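Local coordinates for uncharacterized protein (Methanocella paludicola, PDB 5DMP) that probably removes 3'-terminal phosphates and ribonucleotides from DNA ends during archaeal non-homologous end joining, as in the phosphoesterase domain of DNA ligase D, at residues H17-L22 and S30-K35; K44-P49 and G131-K136. All coordinates share one frame; numbering follows the deposited sequence.

Contact 1 of 2, residues H17-L22 and S30-K35. With VN4 (oxido(dioxo)vanadium), chain J.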
# COMPACT_ATOMS: atom_id res chain seq x y z
N HIS A 17 -0.61 -9.01 -7.97
CA HIS A 17 -1.18 -8.29 -6.87
C HIS A 17 -0.27 -7.13 -6.43
O HIS A 17 0.82 -6.93 -6.99
CB HIS A 17 -1.47 -9.21 -5.66
CG HIS A 17 -0.22 -9.78 -5.03
ND1 HIS A 17 0.47 -10.83 -5.58
CD2 HIS A 17 0.50 -9.39 -3.95
CE1 HIS A 17 1.53 -11.12 -4.83
NE2 HIS A 17 1.58 -10.24 -3.85
N TYR A 18 -0.74 -6.33 -5.50
CA TYR A 18 0.05 -5.18 -5.06
C TYR A 18 0.34 -5.46 -3.59
O TYR A 18 -0.44 -6.15 -2.93
CB TYR A 18 -0.68 -3.85 -5.29
CG TYR A 18 -0.85 -3.55 -6.77
CD1 TYR A 18 -1.76 -4.29 -7.56
CD2 TYR A 18 -0.14 -2.50 -7.37
CE1 TYR A 18 -1.90 -4.00 -8.93
CE2 TYR A 18 -0.26 -2.19 -8.74
CZ TYR A 18 -1.15 -2.96 -9.50
OH TYR A 18 -1.29 -2.66 -10.86
N ASP A 19 1.49 -5.03 -3.11
CA ASP A 19 1.77 -5.13 -1.68
C ASP A 19 1.90 -3.73 -1.18
O ASP A 19 2.79 -2.97 -1.62
CB ASP A 19 3.09 -5.87 -1.45
CG ASP A 19 2.98 -7.32 -1.87
OD1 ASP A 19 2.11 -7.96 -1.24
OD2 ASP A 19 3.69 -7.75 -2.80
N LEU A 20 1.04 -3.37 -0.24
CA LEU A 20 1.13 -2.07 0.39
C LEU A 20 1.92 -2.18 1.72
O LEU A 20 1.65 -3.09 2.50
CB LEU A 20 -0.30 -1.59 0.79
CG LEU A 20 -0.36 -0.41 1.74
CD1 LEU A 20 0.10 0.90 0.98
CD2 LEU A 20 -1.84 -0.26 2.15
N ARG A 21 2.83 -1.22 1.98
CA ARG A 21 3.55 -1.33 3.30
C ARG A 21 3.70 0.02 3.92
O ARG A 21 3.88 1.07 3.24
CB ARG A 21 4.99 -1.96 3.06
CG ARG A 21 5.05 -3.01 2.01
CD ARG A 21 6.51 -3.66 2.01
NE ARG A 21 6.60 -4.56 0.88
CZ ARG A 21 6.18 -5.82 0.84
NH1 ARG A 21 5.60 -6.41 1.90
NH2 ARG A 21 6.31 -6.49 -0.25
N LEU A 22 3.59 0.06 5.23
CA LEU A 22 3.75 1.31 5.91
C LEU A 22 4.74 1.08 7.08
O LEU A 22 4.55 0.14 7.89
CB LEU A 22 2.41 1.75 6.58
CG LEU A 22 1.25 2.03 5.59
CD1 LEU A 22 -0.02 2.23 6.42
CD2 LEU A 22 1.59 3.28 4.76
N SER A 30 2.65 -4.85 6.37
CA SER A 30 2.44 -5.14 4.96
C SER A 30 1.04 -5.74 4.77
O SER A 30 0.58 -6.51 5.61
CB SER A 30 3.48 -6.13 4.47
OG SER A 30 4.78 -5.49 4.59
N TRP A 31 0.46 -5.48 3.61
CA TRP A 31 -0.80 -6.10 3.21
C TRP A 31 -0.71 -6.43 1.74
O TRP A 31 -0.15 -5.64 0.94
CB TRP A 31 -1.95 -5.09 3.38
CG TRP A 31 -2.35 -4.68 4.78
CD1 TRP A 31 -3.45 -5.18 5.51
CD2 TRP A 31 -1.75 -3.67 5.61
NE1 TRP A 31 -3.52 -4.53 6.73
CE2 TRP A 31 -2.50 -3.61 6.83
CE3 TRP A 31 -0.65 -2.79 5.47
CZ2 TRP A 31 -2.19 -2.70 7.88
CZ3 TRP A 31 -0.31 -1.95 6.49
CH2 TRP A 31 -1.07 -1.92 7.73
N ALA A 32 -1.31 -7.55 1.34
CA ALA A 32 -1.42 -7.83 -0.08
C ALA A 32 -2.76 -7.28 -0.57
O ALA A 32 -3.80 -7.59 0.01
CB ALA A 32 -1.35 -9.34 -0.34
N VAL A 33 -2.73 -6.53 -1.66
CA VAL A 33 -3.93 -5.88 -2.16
C VAL A 33 -4.14 -6.35 -3.58
O VAL A 33 -3.55 -5.81 -4.53
CB VAL A 33 -3.80 -4.31 -2.09
CG1 VAL A 33 -5.11 -3.65 -2.58
CG2 VAL A 33 -3.47 -3.90 -0.63
N PRO A 34 -4.97 -7.40 -3.76
CA PRO A 34 -5.12 -8.03 -5.09
C PRO A 34 -5.29 -7.10 -6.26
O PRO A 34 -4.54 -7.27 -7.25
CB PRO A 34 -6.34 -8.96 -4.91
CG PRO A 34 -6.14 -9.42 -3.51
CD PRO A 34 -5.59 -8.23 -2.70
N LYS A 35 -6.16 -6.10 -6.18
CA LYS A 35 -6.42 -5.25 -7.38
C LYS A 35 -5.72 -3.89 -7.27
O LYS A 35 -5.85 -2.99 -8.13
CB LYS A 35 -7.93 -4.98 -7.52
CG LYS A 35 -8.80 -6.22 -7.79
CD LYS A 35 -10.15 -5.83 -8.43
CE LYS A 35 -9.92 -5.20 -9.82
NZ LYS A 35 -10.86 -4.13 -10.33
V VN4 J . 7.03 -10.01 -0.67
O1 VN4 J . 8.45 -10.80 0.36
O2 VN4 J . 7.78 -9.41 -2.34
O3 VN4 J . 5.25 -9.93 -0.00

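Contact 2 of 2, residues K44-P49 and G131-K136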
# COMPACT_ATOMS: atom_id res chain seq x y z
N LYS A 44 -14.08 -0.26 -2.57
CA LYS A 44 -13.49 -0.90 -1.41
C LYS A 44 -12.51 -1.90 -1.94
O LYS A 44 -12.89 -2.81 -2.69
CB LYS A 44 -14.57 -1.68 -0.60
CG LYS A 44 -15.55 -0.79 0.15
CD LYS A 44 -14.86 0.03 1.23
CE LYS A 44 -15.88 0.70 2.16
NZ LYS A 44 -16.90 1.52 1.41
N ARG A 45 -11.25 -1.79 -1.53
CA ARG A 45 -10.29 -2.83 -1.92
C ARG A 45 -10.01 -3.74 -0.72
O ARG A 45 -10.05 -3.27 0.45
CB ARG A 45 -8.98 -2.17 -2.34
CG ARG A 45 -9.09 -1.48 -3.68
CD ARG A 45 -9.29 -2.48 -4.75
NE ARG A 45 -8.84 -1.78 -5.94
CZ ARG A 45 -9.50 -1.68 -7.07
NH1 ARG A 45 -10.68 -2.27 -7.21
NH2 ARG A 45 -8.92 -1.00 -8.07
N LEU A 46 -9.83 -5.02 -0.95
CA LEU A 46 -9.51 -5.86 0.24
C LEU A 46 -7.97 -5.91 0.39
O LEU A 46 -7.29 -5.91 -0.60
CB LEU A 46 -10.03 -7.25 0.03
CG LEU A 46 -11.59 -7.26 -0.18
CD1 LEU A 46 -12.02 -8.71 -0.30
CD2 LEU A 46 -12.39 -6.50 0.86
N ALA A 47 -7.51 -6.00 1.63
CA ALA A 47 -6.06 -5.85 1.96
C ALA A 47 -5.79 -6.96 2.95
O ALA A 47 -6.32 -6.95 4.07
CB ALA A 47 -5.77 -4.48 2.60
N MET A 48 -5.05 -7.96 2.53
CA MET A 48 -4.76 -9.13 3.38
C MET A 48 -3.37 -8.98 4.06
O MET A 48 -2.37 -8.94 3.35
CB MET A 48 -4.80 -10.39 2.51
CG MET A 48 -6.20 -11.03 2.33
SD MET A 48 -7.48 -9.96 1.63
CE MET A 48 -6.78 -9.67 0.01
N PRO A 49 -3.31 -8.92 5.39
CA PRO A 49 -2.04 -8.79 6.11
C PRO A 49 -1.04 -9.87 5.74
O PRO A 49 -1.39 -11.06 5.56
CB PRO A 49 -2.41 -8.91 7.57
CG PRO A 49 -3.90 -8.66 7.61
CD PRO A 49 -4.45 -9.07 6.30
N GLY A 131 -8.88 -10.21 6.28
CA GLY A 131 -9.06 -9.00 5.52
C GLY A 131 -9.16 -7.68 6.27
O GLY A 131 -9.72 -7.56 7.38
N TRP A 132 -8.61 -6.66 5.64
CA TRP A 132 -8.88 -5.28 6.00
C TRP A 132 -9.45 -4.69 4.75
O TRP A 132 -9.32 -5.25 3.68
CB TRP A 132 -7.57 -4.54 6.30
CG TRP A 132 -6.82 -4.94 7.55
CD1 TRP A 132 -6.44 -6.19 7.92
CD2 TRP A 132 -6.33 -4.04 8.54
NE1 TRP A 132 -5.77 -6.13 9.15
CE2 TRP A 132 -5.66 -4.82 9.53
CE3 TRP A 132 -6.43 -2.65 8.70
CZ2 TRP A 132 -5.05 -4.24 10.66
CZ3 TRP A 132 -5.84 -2.03 9.84
CH2 TRP A 132 -5.16 -2.84 10.82
N LEU A 133 -10.12 -3.55 4.90
CA LEU A 133 -10.67 -2.82 3.75
C LEU A 133 -9.64 -1.67 3.55
O LEU A 133 -9.21 -1.08 4.52
CB LEU A 133 -11.97 -2.14 4.18
CG LEU A 133 -13.12 -3.10 4.57
CD1 LEU A 133 -14.31 -2.23 4.97
CD2 LEU A 133 -13.35 -3.99 3.36
N PHE A 134 -9.30 -1.37 2.29
CA PHE A 134 -8.37 -0.31 1.99
C PHE A 134 -9.12 0.63 1.02
O PHE A 134 -9.56 0.19 -0.05
CB PHE A 134 -7.15 -0.92 1.27
CG PHE A 134 -6.16 0.08 0.69
CD1 PHE A 134 -5.70 1.17 1.42
CD2 PHE A 134 -5.61 -0.17 -0.57
CE1 PHE A 134 -4.74 2.05 0.89
CE2 PHE A 134 -4.66 0.68 -1.12
CZ PHE A 134 -4.21 1.81 -0.39
N PHE A 135 -9.27 1.89 1.38
CA PHE A 135 -9.98 2.78 0.43
C PHE A 135 -9.51 4.22 0.53
O PHE A 135 -9.07 4.71 1.57
CB PHE A 135 -11.56 2.64 0.61
CG PHE A 135 -12.01 2.87 1.98
CD1 PHE A 135 -12.36 4.18 2.42
CD2 PHE A 135 -12.11 1.79 2.91
CE1 PHE A 135 -12.79 4.41 3.73
CE2 PHE A 135 -12.54 2.03 4.21
CZ PHE A 135 -12.88 3.32 4.64
N LYS A 136 -9.66 4.90 -0.61
CA LYS A 136 -9.51 6.37 -0.62
C LYS A 136 -10.56 6.98 0.29
O LYS A 136 -11.75 6.60 0.27
CB LYS A 136 -9.70 6.86 -2.07
CG LYS A 136 -9.72 8.43 -2.23
CD LYS A 136 -8.28 9.03 -2.09
CE LYS A 136 -8.39 10.56 -1.78
NZ LYS A 136 -8.85 10.89 -0.37

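Contact 1 of 2, residues H17-L22 and S30-K35
Arg21 and Ser30 meet on the vanadate side of a beta hairpin: NH1 donates to OG over 3.0 Å, and OG lies only 4° out of the guanidinium plane. The arginine chain runs extended from CG to NE, passing Ser30 OG on the way; that hydroxyl is also hydrogen-bonded to Leu28 O. NE of Arg21 is hydrogen-bonded to Gln9 OE1, and CB of Asp19 sits off-centre over one face of the guanidinium, 3.5 Å above its plane. Arg21 NH2 comes within 3.6 Å of vanadate O3, which lies at the guanidinium edge. Asp19 OD2, hydrogen-bonded to His11 ND1, makes just a long, out-of-plane charge pairing with NH2; OD1 of Asp19 lies 3.8 Å from Ala32 CB.

Between the backbones, the pairs Tyr18-Val33 and Leu20-Trp31 are hydrogen-bonded in both directions. The straightest of these bonds joins Val33 N to Tyr18 O (2.6 Å, 178° at the hydrogen). The intervening Asp19-Ala32 and Arg21-Ser30 pairs are non-hydrogen-bonded.

Apolar contacts gather on the face bearing Leu20, Trp31 and Val33. Leu20 CD2 approaches Trp31 CE3 at 4.3 Å, and Leu22 CD1 meets CZ3 of the same indole at 4.2 Å.

The hairpin is two neighbouring strands of a closed, barrel-like antiparallel sheet: strand 5-12 flanks 16-24, strand 45-53 flanks 27-33, and Phe134 packs on Leu20 and Val33 on the side they share.

Contact 2 of 2, residues K44-P49 and G131-K136
Trp132 packs beside Ala47 and Pro49, and four of its atoms, CB, CG, CD1 and NE1, meet 44-49. Trp132 CB lies 3.5 Å from Ala47 O and also touches Ala47 CB. Trp132 CG, set anti to the carbonyl carbon (chi1 -70°), remains 4.0 Å from Ala47 O. Farther out, CD1 and NE1 pack against the proline ring, with CG of Pro49 3.5 Å from NE1 of Trp132. The indole also meets Trp31 edge-to-face and Tyr101 with planes at about 35°.

Strands 45-53 and 132-136, although 81 residues lie between the segments, form one seam of the closed antiparallel barrel, joining the run 5-12 to 45-53 to strand 132-136, which pairs in turn with 118-123. The pairs Arg45-Phe134 and Ala47-Trp132 each carry two backbone hydrogen bonds, the shortest being Phe134 N to Arg45 O at 2.7 Å. The 131° between the short segments is evidence of strong twist.

On the Trp132 side, Ala47 CB also packs 4.0 Å from Phe134 CB. The other side carries Leu46 and Leu133, whose CD2 methyls touch at 3.7 Å. Lys44 and Phe135 run side by side: Lys44 CD is 3.7 Å from Phe135 CD2, CE lies over one ring face, and any cation-pi attraction from the distant NZ is weak.

In the fold
Contacts 1 and 2 have centres 9 Å apart and are joined by the neighbouring strands 27-33 and 45-53. A probable hydrogen bond between Ala32 N and Met48 O (2.7 Å) connects them through the backbone. Side chains meet on both sides of this junction: Trp31 NE1 is 3.4 Å from Trp132 CD2 in an edge-to-face pair, while Pro34 CD packs on Met48 CE. Contact 1 supplies Asp19 and Arg21 to the vanadate pocket, alongside His11, His53, Tyr57 and Val74, and its His17 side chain lies about 3 Å from the magnesium ion. Contact 2 is set back: the Met48 side chain is about 10 Å from either bound group.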